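Local coordinates for uncharacterized protein Rv1825/MT1873 (Mycobacterium tuberculosis, PDB 3GMG), which is of unknown function but is a probable membrane protein of the UPF0749 family, the crystallised part being its DUF881 region, at residues P36-I42 / Y104-G110; P47-P51 / V87-L93; E60-A66 / T114-M119; E67-I71 / D145-L149; D73-R79 / V95-S101. One frame throughout, in Å; residues are numbered along the deposited sequence.

In the fold
From the N terminus, residues 36-42 open the loop that interaction 1 closes at 104-110, the central strand pair of a five-stranded antiparallel sheet. Interactions 2 and 5 both lie within that loop, and they cross each other. Interaction 2 ties the 47-51 loop before helix 51-63 to the 87-93 hairpin. Interaction 5 joins 73-79, at the sheet edge, to 95-101 of the small three-stranded sheet. Interaction 3 closes 60-66 onto 114-119, two helices on one sheet face. Interaction 4 closes the longest loop, from 67-71 to 145-149, on the other face. Interactions 3 and 4 each cross interaction 1 and each other, and each encloses interaction 5.

Interaction 1 (P36-I42 / Y104-G110); sequences PGVMITI and YSILAIG
The ring of Tyr104 is met at its edge, near its plane, by Ile42; CB stands 4.2 Å from ring atom CD1. Met54 of helix 51-63 also touches the Tyr104 side chain. The two residues pair at one end of two antiparallel strands, 37-42 and 104-109, which run at 164° to each other in the middle of a five-stranded antiparallel sheet. Predictions place transmembrane helices over both segments, but here they are strands.

Seven backbone hydrogen bonds join the pair. Six of them come in twos at Val38 with Ala108, Ile40 with Ile106 and Ile42 with Tyr104. The seventh, from Gly110 N to Pro36 O, measures 2.9 Å and extends the pairing past Gly37. There Gly37 CA lies 3.0 Å from Ala108 O, so the strands run very close.

Val38, Ile40, Ile42, Tyr104, Ile106 and Ala108 share one face. This face packs under helices 51-63 and 112-119. Ile106 has chi2 at 95°, well away from a staggered value. That turn carries its CD1 to 3.8 Å from Ile42 CD1.

Met39, Thr41, Ser105 and Leu107 share the other face. Met39 and Leu107 lie side by side and point the same way, with Met39 CG 3.8 Å from Leu107 CD2. Val144 also packs on Leu107. Beside them a water bridges two hydroxyls across the strands, 2.6 Å from Thr41 OG1 and 2.8 Å from Ser105 OG.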
# COMPACT_ATOMS: atom_id res chain seq x y z
N PRO A 36 6.61 2.88 22.30
CA PRO A 36 7.73 1.96 22.34
C PRO A 36 8.08 1.48 20.94
O PRO A 36 7.24 1.55 20.05
CB PRO A 36 7.21 0.79 23.18
CG PRO A 36 5.76 0.88 23.08
CD PRO A 36 5.40 2.30 22.91
N GLY A 37 9.29 1.03 20.73
CA GLY A 37 9.63 0.51 19.44
C GLY A 37 11.10 0.10 19.35
O GLY A 37 11.75 -0.25 20.34
N VAL A 38 11.64 0.23 18.15
CA VAL A 38 13.05 -0.04 17.90
C VAL A 38 13.66 1.05 17.03
O VAL A 38 12.96 1.75 16.30
CB VAL A 38 13.29 -1.39 17.22
CG1 VAL A 38 12.81 -2.52 18.11
CG2 VAL A 38 12.62 -1.46 15.81
N MET A 39 14.98 1.20 17.19
CA MET A 39 15.82 1.92 16.24
C MET A 39 16.78 0.91 15.64
O MET A 39 17.48 0.18 16.36
CB MET A 39 16.59 3.03 16.93
CG MET A 39 17.54 3.81 16.02
SD MET A 39 18.35 5.31 16.75
CE MET A 39 19.37 4.48 17.90
N ILE A 40 16.80 0.88 14.32
CA ILE A 40 17.62 -0.03 13.55
C ILE A 40 18.66 0.81 12.83
O ILE A 40 18.30 1.72 12.09
CB ILE A 40 16.79 -0.78 12.50
CG1 ILE A 40 15.63 -1.52 13.19
CG2 ILE A 40 17.68 -1.73 11.68
CD1 ILE A 40 14.49 -1.84 12.29
N THR A 41 19.93 0.51 13.06
CA THR A 41 21.02 1.15 12.33
C THR A 41 21.59 0.17 11.31
O THR A 41 21.84 -0.99 11.64
CB THR A 41 22.12 1.58 13.27
OG1 THR A 41 21.57 2.44 14.27
CG2 THR A 41 23.21 2.30 12.50
N ILE A 42 21.76 0.63 10.08
CA ILE A 42 22.39 -0.18 9.03
C ILE A 42 23.64 0.55 8.55
O ILE A 42 23.54 1.65 7.98
CB ILE A 42 21.45 -0.42 7.83
CG1 ILE A 42 20.24 -1.24 8.28
CG2 ILE A 42 22.20 -1.18 6.74
CD1 ILE A 42 19.20 -1.49 7.21
N TYR A 104 22.07 4.16 7.45
CA TYR A 104 20.64 4.41 7.57
C TYR A 104 20.18 4.15 9.00
O TYR A 104 20.75 3.31 9.70
CB TYR A 104 19.85 3.49 6.63
CG TYR A 104 20.34 3.45 5.18
CD1 TYR A 104 20.92 2.31 4.66
CD2 TYR A 104 20.16 4.54 4.35
CE1 TYR A 104 21.36 2.27 3.34
CE2 TYR A 104 20.59 4.51 3.04
CZ TYR A 104 21.20 3.40 2.54
OH TYR A 104 21.60 3.39 1.22
N SER A 105 19.12 4.84 9.40
CA SER A 105 18.47 4.60 10.70
C SER A 105 16.99 4.42 10.43
O SER A 105 16.38 5.24 9.75
CB SER A 105 18.68 5.81 11.63
OG SER A 105 18.35 5.51 12.98
N ILE A 106 16.42 3.32 10.92
CA ILE A 106 15.00 3.07 10.75
C ILE A 106 14.36 3.06 12.12
O ILE A 106 14.80 2.33 12.99
CB ILE A 106 14.70 1.76 10.00
CG1 ILE A 106 15.41 1.74 8.63
CG2 ILE A 106 13.20 1.56 9.85
CD1 ILE A 106 16.77 1.05 8.64
N LEU A 107 13.34 3.89 12.29
CA LEU A 107 12.59 3.99 13.55
C LEU A 107 11.25 3.32 13.34
O LEU A 107 10.60 3.55 12.34
CB LEU A 107 12.37 5.44 13.94
CG LEU A 107 13.61 6.32 14.02
CD1 LEU A 107 13.22 7.77 14.18
CD2 LEU A 107 14.45 5.91 15.22
N ALA A 108 10.85 2.48 14.27
CA ALA A 108 9.54 1.80 14.18
C ALA A 108 8.90 1.73 15.55
O ALA A 108 9.56 1.39 16.53
CB ALA A 108 9.69 0.43 13.62
N ILE A 109 7.62 2.05 15.60
CA ILE A 109 6.83 2.00 16.82
C ILE A 109 6.01 0.73 16.83
O ILE A 109 5.31 0.43 15.86
CB ILE A 109 5.93 3.23 16.96
CG1 ILE A 109 6.78 4.49 17.22
CG2 ILE A 109 4.92 3.06 18.11
CD1 ILE A 109 6.04 5.80 17.04
N GLY A 110 6.13 -0.04 17.90
CA GLY A 110 5.46 -1.34 18.04
C GLY A 110 5.99 -2.06 19.26
O GLY A 110 6.73 -1.47 20.04
O HOH W 1 20.87 4.97 13.99

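Interaction 2 (P47-P51 / V87-L93)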
# COMPACT_ATOMS: atom_id res chain seq x y z
N PRO A 47 29.49 0.38 -0.69
CA PRO A 47 28.16 -0.03 -0.23
C PRO A 47 27.62 -1.18 -1.07
O PRO A 47 27.96 -1.31 -2.25
CB PRO A 47 27.32 1.22 -0.47
CG PRO A 47 27.96 1.83 -1.70
CD PRO A 47 29.41 1.59 -1.53
N GLY A 48 26.79 -2.01 -0.45
CA GLY A 48 26.14 -3.11 -1.15
C GLY A 48 24.66 -3.31 -0.90
O GLY A 48 24.09 -4.23 -1.47
N VAL A 49 24.02 -2.46 -0.09
CA VAL A 49 22.62 -2.71 0.28
C VAL A 49 21.71 -2.12 -0.78
O VAL A 49 21.65 -0.90 -0.95
CB VAL A 49 22.27 -2.17 1.70
CG1 VAL A 49 20.75 -2.24 1.97
CG2 VAL A 49 23.04 -2.92 2.76
N ALA A 50 21.01 -3.00 -1.49
CA ALA A 50 20.14 -2.60 -2.58
C ALA A 50 18.73 -2.25 -2.10
O ALA A 50 18.36 -2.58 -0.96
CB ALA A 50 20.06 -3.72 -3.63
N PRO A 51 17.92 -1.61 -2.96
CA PRO A 51 16.53 -1.29 -2.62
C PRO A 51 15.74 -2.47 -2.03
O PRO A 51 14.95 -2.27 -1.11
CB PRO A 51 15.93 -0.85 -3.95
CG PRO A 51 17.09 -0.36 -4.74
CD PRO A 51 18.29 -1.10 -4.30
N VAL A 87 13.72 2.75 -4.74
CA VAL A 87 14.48 2.45 -5.96
C VAL A 87 15.91 2.91 -5.77
O VAL A 87 16.28 3.43 -4.71
CB VAL A 87 13.85 3.12 -7.22
CG1 VAL A 87 12.42 2.66 -7.42
CG2 VAL A 87 13.93 4.63 -7.13
N GLY A 88 16.74 2.69 -6.78
CA GLY A 88 18.11 3.14 -6.76
C GLY A 88 19.11 2.02 -6.70
O GLY A 88 18.85 0.91 -7.17
N VAL A 89 20.25 2.31 -6.09
CA VAL A 89 21.38 1.39 -6.08
C VAL A 89 22.05 1.46 -4.71
O VAL A 89 21.81 2.40 -3.95
CB VAL A 89 22.40 1.77 -7.18
CG1 VAL A 89 21.81 1.53 -8.57
CG2 VAL A 89 22.88 3.22 -7.03
N PRO A 90 22.90 0.48 -4.38
CA PRO A 90 23.68 0.61 -3.16
C PRO A 90 24.38 1.97 -3.05
O PRO A 90 24.95 2.46 -4.04
CB PRO A 90 24.66 -0.54 -3.24
CG PRO A 90 23.93 -1.59 -4.03
CD PRO A 90 23.07 -0.84 -5.02
N GLY A 91 24.29 2.58 -1.87
CA GLY A 91 24.86 3.91 -1.62
C GLY A 91 23.95 5.08 -1.96
O GLY A 91 24.22 6.20 -1.53
N SER A 92 22.88 4.84 -2.71
CA SER A 92 21.98 5.91 -3.14
C SER A 92 20.57 5.34 -3.38
O SER A 92 20.18 5.00 -4.50
CB SER A 92 22.54 6.61 -4.41
OG SER A 92 21.67 7.64 -4.84
N LEU A 93 19.81 5.21 -2.29
CA LEU A 93 18.46 4.68 -2.33
C LEU A 93 17.45 5.83 -2.33
O LEU A 93 17.49 6.69 -1.43
CB LEU A 93 18.20 3.80 -1.10
CG LEU A 93 19.09 2.58 -0.90
CD1 LEU A 93 18.66 1.82 0.34
CD2 LEU A 93 19.06 1.65 -2.09
O HOH W 2 22.93 1.26 0.33
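Leu93 sets its CG anti to the carbonyl carbon (chi1 -60°) and keeps CD1 extended (chi2 -178°), which turns its other methyl, CD2, against the Pro51 ring. Leu93 CD2 lies 3.6 Å from Pro51 CD. The two side chains cross obliquely. The same ring also rests on the corner at Gly88: Pro51 CG is 3.3 Å from Gly88 O.

Further along, Pro90 and Gly91 occupy the two middle positions of a type II turn from Val89 to Ser92. Gly91 has a phi of 87°, a value that suits glycine. Pro90 turns its ring toward the other loop. Its CB lies 3.5 Å from Pro47 O, and its CG 3.6 Å from Gly48 C. Pro47, which follows a cis peptide bond, lays its own ring alongside Gly91, with Pro47 CB 3.6 Å from Gly91 N.

The polar link between the loops is a single bridging water. It donates to Val49 O at 2.8 Å and accepts from Gly91 N at 2.9 Å. Pro90 CA makes a CA-H...O contact to Val49 O as well. Asp44 holds the first loop by accepting from Gly48 N and Val49 N.

Ala50 is the N-cap of helix 51-63, so the contact lies at the start of that helix. The partner segment turns between strands 86-87 and 92-95 of the three-stranded sheet, whose next strand, 98-100, bonds to Leu93.

Interaction 3 (E60-A66 / T114-M119)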
# COMPACT_ATOMS: atom_id res chain seq x y z
N GLU A 60 9.25 -6.60 6.96
CA GLU A 60 9.46 -7.36 8.20
C GLU A 60 8.90 -6.59 9.40
O GLU A 60 8.24 -7.16 10.27
CB GLU A 60 10.95 -7.69 8.41
CG GLU A 60 11.43 -8.76 7.45
CD GLU A 60 12.93 -8.89 7.38
OE1 GLU A 60 13.61 -8.57 8.38
OE2 GLU A 60 13.42 -9.32 6.31
N LEU A 61 9.14 -5.29 9.46
CA LEU A 61 8.63 -4.47 10.55
C LEU A 61 7.10 -4.41 10.53
O LEU A 61 6.47 -4.50 11.57
CB LEU A 61 9.23 -3.05 10.52
CG LEU A 61 10.74 -2.99 10.82
CD1 LEU A 61 11.25 -1.59 10.45
CD2 LEU A 61 11.02 -3.34 12.28
N ARG A 62 6.54 -4.26 9.33
CA ARG A 62 5.08 -4.30 9.19
C ARG A 62 4.53 -5.63 9.65
O ARG A 62 3.50 -5.66 10.36
CB ARG A 62 4.68 -4.09 7.75
CG ARG A 62 4.85 -2.71 7.29
CD ARG A 62 4.58 -2.66 5.81
NE ARG A 62 4.52 -1.30 5.31
CZ ARG A 62 4.76 -0.93 4.06
NH1 ARG A 62 5.11 -1.83 3.14
NH2 ARG A 62 4.67 0.34 3.73
N ALA A 63 5.19 -6.73 9.27
CA ALA A 63 4.76 -8.07 9.68
C ALA A 63 4.63 -8.11 11.20
O ALA A 63 3.58 -8.51 11.71
CB ALA A 63 5.72 -9.17 9.18
N ALA A 64 5.65 -7.58 11.89
CA ALA A 64 5.77 -7.62 13.34
C ALA A 64 4.88 -6.60 14.06
O ALA A 64 5.02 -6.43 15.28
CB ALA A 64 7.24 -7.37 13.73
N GLY A 65 4.03 -5.89 13.32
CA GLY A 65 3.02 -5.03 13.89
C GLY A 65 3.42 -3.57 14.04
O GLY A 65 2.79 -2.84 14.78
N ALA A 66 4.46 -3.14 13.34
CA ALA A 66 4.82 -1.74 13.37
C ALA A 66 3.68 -0.83 12.98
O ALA A 66 3.02 -1.05 11.96
CB ALA A 66 6.04 -1.45 12.46
N THR A 114 9.00 -7.97 19.66
CA THR A 114 8.48 -8.56 18.42
C THR A 114 9.19 -7.97 17.21
O THR A 114 9.56 -8.69 16.29
CB THR A 114 6.97 -8.35 18.28
OG1 THR A 114 6.32 -8.77 19.49
CG2 THR A 114 6.42 -9.13 17.11
N LEU A 115 9.35 -6.64 17.21
CA LEU A 115 10.08 -5.98 16.12
C LEU A 115 11.51 -6.48 16.07
O LEU A 115 12.01 -6.75 15.00
CB LEU A 115 10.06 -4.46 16.33
CG LEU A 115 8.67 -3.81 16.28
CD1 LEU A 115 8.70 -2.35 16.76
CD2 LEU A 115 8.05 -3.89 14.91
N ALA A 116 12.17 -6.64 17.22
CA ALA A 116 13.53 -7.17 17.23
C ALA A 116 13.59 -8.60 16.74
O ALA A 116 14.49 -8.96 15.99
CB ALA A 116 14.13 -7.05 18.62
N ALA A 117 12.62 -9.42 17.15
CA ALA A 117 12.56 -10.81 16.68
C ALA A 117 12.47 -10.88 15.17
O ALA A 117 13.16 -11.70 14.54
CB ALA A 117 11.37 -11.55 17.32
N ALA A 118 11.65 -10.02 14.57
CA ALA A 118 11.50 -9.99 13.12
C ALA A 118 12.84 -9.74 12.46
O ALA A 118 13.20 -10.37 11.47
CB ALA A 118 10.47 -8.96 12.66
N MET A 119 13.59 -8.78 13.02
CA MET A 119 14.90 -8.48 12.45
C MET A 119 15.87 -9.65 12.49
O MET A 119 16.73 -9.76 11.64
CB MET A 119 15.54 -7.25 13.12
CG MET A 119 14.89 -5.92 12.79
SD MET A 119 14.84 -5.40 11.05
CE MET A 119 13.19 -5.93 10.80
O HOH W 3 16.06 -9.52 8.96
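Ala64, just past the end of helix 51-63, meets Ala118 of helix 112-119 methyl to methyl, CB to CB at 3.8 Å. Small side chains on both sides let the backbones come near. Thr114 adds its CG2 methyl, 3.5 Å from Ala64 O. Leu115 reaches into the other segment with CD2, which touches Leu61 O at 3.7 Å and also meets the methyls of Ala64 and Ala66. Leu61 and Leu115 cross at about a right angle.

Met119 folds back toward its neighbours because its chain bends at chi2 (-60°) and again at chi3 (99°). The bend delivers CE to the side of Leu61, 3.7 Å from Leu61 CD2. The same methyl lies 3.6 Å from Glu60 OE1. A water donates to that oxygen, Glu60 OE1, at 2.7 Å and to Met119 O, which ties the rim of the contact together.

Further polar partners fix these groups. Glu60 OE2 accepts from Ala125 N, and Gln126 NE2 bonds to Met119 O. Thr114 OG1 is held by Asp111 OD2, so its methyl is the branch left for Ala64. The first helix stops here in a Schellman motif. Ala66 N bonds to Leu61 O, Gly65 N bonds to Arg62 O, and Gly65 has positive phi.

Beneath, Leu61, Leu115 and Met119 rest on strands of the large sheet. Two helices side by side on one sheet face, each in a split beta-alpha-beta unit with another strand between its two, make a ferredoxin-like core.

Interaction 4 (E67-I71 / D145-L149)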
# COMPACT_ATOMS: atom_id res chain seq x y z
N GLU A 67 3.45 0.20 13.78
CA GLU A 67 2.36 1.16 13.58
C GLU A 67 2.79 2.49 12.98
O GLU A 67 1.96 3.31 12.57
CB GLU A 67 1.61 1.36 14.90
CG GLU A 67 1.01 0.04 15.39
CD GLU A 67 0.29 0.13 16.71
OE1 GLU A 67 0.42 1.16 17.40
OE2 GLU A 67 -0.45 -0.85 17.06
N ALA A 68 4.11 2.75 12.97
CA ALA A 68 4.68 3.90 12.33
C ALA A 68 6.11 3.54 12.03
O ALA A 68 6.76 2.87 12.83
CB ALA A 68 4.59 5.15 13.23
N ILE A 69 6.61 3.97 10.87
CA ILE A 69 7.98 3.70 10.44
C ILE A 69 8.54 4.95 9.79
O ILE A 69 7.87 5.60 8.98
CB ILE A 69 8.07 2.50 9.45
CG1 ILE A 69 7.49 1.24 10.08
CG2 ILE A 69 9.53 2.22 9.03
CD1 ILE A 69 7.38 0.07 9.08
N GLN A 70 9.79 5.28 10.14
CA GLN A 70 10.51 6.38 9.52
C GLN A 70 11.89 5.90 9.12
O GLN A 70 12.55 5.20 9.86
CB GLN A 70 10.64 7.51 10.54
CG GLN A 70 11.34 8.75 10.05
CD GLN A 70 11.22 9.88 11.04
OE1 GLN A 70 10.14 10.18 11.56
NE2 GLN A 70 12.33 10.57 11.26
N ILE A 71 12.33 6.27 7.91
CA ILE A 71 13.68 5.94 7.44
C ILE A 71 14.50 7.22 7.38
O ILE A 71 14.07 8.16 6.73
CB ILE A 71 13.64 5.26 6.07
CG1 ILE A 71 12.81 3.98 6.16
CG2 ILE A 71 15.05 4.95 5.57
CD1 ILE A 71 12.51 3.33 4.83
N ASP A 145 10.34 8.24 18.67
CA ASP A 145 9.53 9.30 18.06
C ASP A 145 9.63 9.28 16.55
O ASP A 145 10.73 9.29 16.00
CB ASP A 145 9.96 10.69 18.55
CG ASP A 145 9.67 10.95 20.03
OD1 ASP A 145 9.10 10.10 20.74
OD2 ASP A 145 10.06 12.04 20.49
N VAL A 146 8.48 9.21 15.89
CA VAL A 146 8.38 9.25 14.44
C VAL A 146 7.74 10.58 14.09
O VAL A 146 6.53 10.76 14.26
CB VAL A 146 7.54 8.06 13.90
CG1 VAL A 146 7.19 8.28 12.41
CG2 VAL A 146 8.31 6.76 14.10
N THR A 147 8.54 11.53 13.64
CA THR A 147 8.06 12.89 13.46
C THR A 147 7.94 13.32 12.01
O THR A 147 7.32 14.34 11.72
CB THR A 147 8.98 13.91 14.21
OG1 THR A 147 10.30 13.84 13.68
CG2 THR A 147 9.02 13.61 15.70
N ALA A 148 8.55 12.56 11.09
CA ALA A 148 8.41 12.85 9.67
C ALA A 148 6.96 12.66 9.26
O ALA A 148 6.30 11.77 9.76
CB ALA A 148 9.34 11.93 8.85
N LEU A 149 6.50 13.47 8.30
CA LEU A 149 5.14 13.42 7.80
C LEU A 149 5.11 13.04 6.33
O LEU A 149 6.04 13.33 5.58
CB LEU A 149 4.46 14.78 7.99
CG LEU A 149 4.52 15.38 9.40
CD1 LEU A 149 3.80 16.73 9.40
CD2 LEU A 149 3.94 14.44 10.46
O HOH W 4 11.68 11.36 14.39
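Gln70 lays its amide over the methyl of Ala148, with Gln70 CD 3.5 Å from Ala148 CB. Its chain is fully extended from the strand, with CG anti to the backbone N (chi1 -179°), and this carries OE1 to the backbone beyond Val146. There OE1 accepts a nearly straight bond from Ala148 N, 2.9 Å long with an N-H...O angle of 168°. The donor stands well above the amide plane, 48° out of it. Thr147 N adds a weak bond to the same oxygen at 3.0 Å.

Asn72 OD1 takes a hydrogen from Gln70 NE2, which helps fix which way the amide is turned. A water also bonds to Asp145 O and Thr147 OG1, and weakly to Gln70 NE2.

Strand 68-72 belongs to the five-stranded sheet, and Ala68 and Gln70 face away from its helices. The chain leaving strand 143-146 passes over that side. Val146 packs its methyls there, with CG2 4.1 Å from Ala68 CB and CG1 3.6 Å from Gln70 OE1. Ile109 touches Val146 too. Glu67, at the start of the segment, bonds through its carboxylate to backbone N atoms of Gln156, Tyr157 and Ala158 of the second subunit.

Interaction 5 (D73-R79 / V95-S101); sequences DAHRSVR and VDTKVLS
Asp73 turns its carboxylate toward strand 98-100, between Leu100 of the opposing segment and Arg76 of its own. OD2 receives Ser101 N at 2.9 Å, on the anti side and 16° out of the carboxylate plane. Leu100 CD2 lies 3.8 Å from Asp73 CG.

Asp73 OD1 sits 3.4 Å above one face of the Arg76 guanidinium, offset toward its rim. Arg76 NH1 makes a salt bridge to Asp73 OD2. A bend at chi3 (-62°) folds the arginine chain and brings NE close to Val99 O; the bond is weak, badly bent, and too short to be trusted. Asp73 OD1 accepts twice more: the bond from His75 N makes an Asx turn, and that from Arg76 N completes an Asx motif, which shapes the loop before strand 77-79.

Val78 and Lys98 slide past each other in opposite directions. Val78 CG2 touches Lys98 CB at 3.6 Å, and Val78 CG1 meets Val95 CG1 at 3.9 Å. The extended lysine then places NZ 2.7 Å from Ser77 O, nearly in line with the carbonyl. Asp96 and Lys98 belong to the type I' turn from Val95 to Lys98. A water links Asp96 OD2, which also bonds Thr84 OG1, to Arg79 O.

The five-stranded sheet's edge thus meets the three-stranded one through side chains and waters. With Arg76 and three backbone N-H groups around it, Asp73 is probably ionised.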
# COMPACT_ATOMS: atom_id res chain seq x y z
N ASP A 73 18.53 9.09 6.95
CA ASP A 73 20.00 9.04 6.81
C ASP A 73 20.55 10.23 7.57
O ASP A 73 19.84 10.81 8.40
CB ASP A 73 20.47 8.92 5.35
CG ASP A 73 20.37 10.21 4.55
OD1 ASP A 73 19.78 11.22 5.00
OD2 ASP A 73 20.90 10.20 3.41
N ALA A 74 21.81 10.61 7.34
CA ALA A 74 22.41 11.68 8.11
C ALA A 74 21.69 13.01 7.94
O ALA A 74 21.80 13.88 8.82
CB ALA A 74 23.90 11.84 7.73
N HIS A 75 20.99 13.20 6.83
CA HIS A 75 20.43 14.50 6.50
C HIS A 75 18.94 14.54 6.25
O HIS A 75 18.34 15.60 6.34
CB HIS A 75 21.11 15.04 5.23
CG HIS A 75 22.60 15.04 5.29
ND1 HIS A 75 23.31 15.83 6.17
CD2 HIS A 75 23.52 14.33 4.59
CE1 HIS A 75 24.61 15.61 6.01
NE2 HIS A 75 24.76 14.71 5.05
N ARG A 76 18.34 13.41 5.88
CA ARG A 76 16.95 13.40 5.43
C ARG A 76 16.12 12.33 6.14
O ARG A 76 16.67 11.39 6.69
CB ARG A 76 16.90 13.16 3.93
CG ARG A 76 17.48 14.36 3.13
CD ARG A 76 17.82 13.98 1.71
NE ARG A 76 18.86 12.94 1.65
CZ ARG A 76 20.18 13.15 1.73
NH1 ARG A 76 21.00 12.11 1.67
NH2 ARG A 76 20.69 14.38 1.86
N SER A 77 14.81 12.52 6.12
CA SER A 77 13.86 11.60 6.78
C SER A 77 12.66 11.34 5.87
O SER A 77 12.20 12.23 5.17
CB SER A 77 13.38 12.17 8.11
OG SER A 77 14.48 12.46 8.95
N VAL A 78 12.15 10.11 5.90
CA VAL A 78 10.97 9.74 5.14
C VAL A 78 10.01 8.98 6.05
O VAL A 78 10.39 8.02 6.69
CB VAL A 78 11.31 8.86 3.94
CG1 VAL A 78 10.05 8.54 3.13
CG2 VAL A 78 12.35 9.55 3.04
N ARG A 79 8.77 9.45 6.12
CA ARG A 79 7.70 8.75 6.81
C ARG A 79 7.17 7.68 5.88
O ARG A 79 6.70 7.98 4.79
CB ARG A 79 6.58 9.73 7.16
CG ARG A 79 5.39 9.08 7.88
CD ARG A 79 5.79 8.50 9.24
NE ARG A 79 4.62 8.11 10.03
CZ ARG A 79 3.86 8.94 10.73
NH1 ARG A 79 2.78 8.45 11.38
NH2 ARG A 79 4.13 10.24 10.78
N VAL A 95 13.82 6.85 -1.61
CA VAL A 95 12.61 6.42 -0.92
C VAL A 95 11.59 7.56 -1.01
O VAL A 95 11.82 8.65 -0.47
CB VAL A 95 12.90 6.10 0.57
CG1 VAL A 95 11.66 5.49 1.22
CG2 VAL A 95 14.10 5.13 0.71
N ASP A 96 10.49 7.33 -1.72
CA ASP A 96 9.46 8.35 -1.92
C ASP A 96 10.05 9.72 -2.33
O ASP A 96 9.77 10.75 -1.72
CB ASP A 96 8.58 8.46 -0.67
CG ASP A 96 7.79 7.19 -0.41
OD1 ASP A 96 7.73 6.32 -1.30
OD2 ASP A 96 7.23 7.06 0.70
N THR A 97 10.91 9.69 -3.34
CA THR A 97 11.59 10.86 -3.93
C THR A 97 12.79 11.38 -3.15
O THR A 97 13.52 12.23 -3.66
CB THR A 97 10.64 12.08 -4.21
OG1 THR A 97 10.45 12.85 -3.01
CG2 THR A 97 9.30 11.64 -4.80
N LYS A 98 13.02 10.89 -1.93
CA LYS A 98 14.17 11.33 -1.16
C LYS A 98 15.34 10.39 -1.33
O LYS A 98 15.23 9.18 -1.08
CB LYS A 98 13.81 11.46 0.32
CG LYS A 98 12.72 12.49 0.55
CD LYS A 98 12.77 13.03 1.94
CE LYS A 98 11.67 14.03 2.17
NZ LYS A 98 11.47 14.27 3.61
N VAL A 99 16.47 10.94 -1.77
CA VAL A 99 17.68 10.17 -1.98
C VAL A 99 18.44 10.07 -0.66
O VAL A 99 18.79 11.09 -0.05
CB VAL A 99 18.57 10.78 -3.09
CG1 VAL A 99 19.80 9.91 -3.30
CG2 VAL A 99 17.76 10.94 -4.40
N LEU A 100 18.67 8.83 -0.24
CA LEU A 100 19.32 8.52 1.02
C LEU A 100 20.62 7.77 0.77
O LEU A 100 20.71 6.97 -0.17
CB LEU A 100 18.41 7.64 1.88
CG LEU A 100 17.01 8.15 2.21
CD1 LEU A 100 16.32 7.20 3.19
CD2 LEU A 100 17.04 9.55 2.80
N SER A 101 21.61 8.01 1.62
CA SER A 101 22.89 7.31 1.57
C SER A 101 23.26 6.78 2.94
O SER A 101 22.90 7.37 3.96
CB SER A 101 23.97 8.24 1.05
OG SER A 101 23.65 8.61 -0.27
O HOH W 5 23.83 8.75 6.40
O HOH W 6 14.17 15.30 4.81
O HOH W 7 6.34 9.04 2.32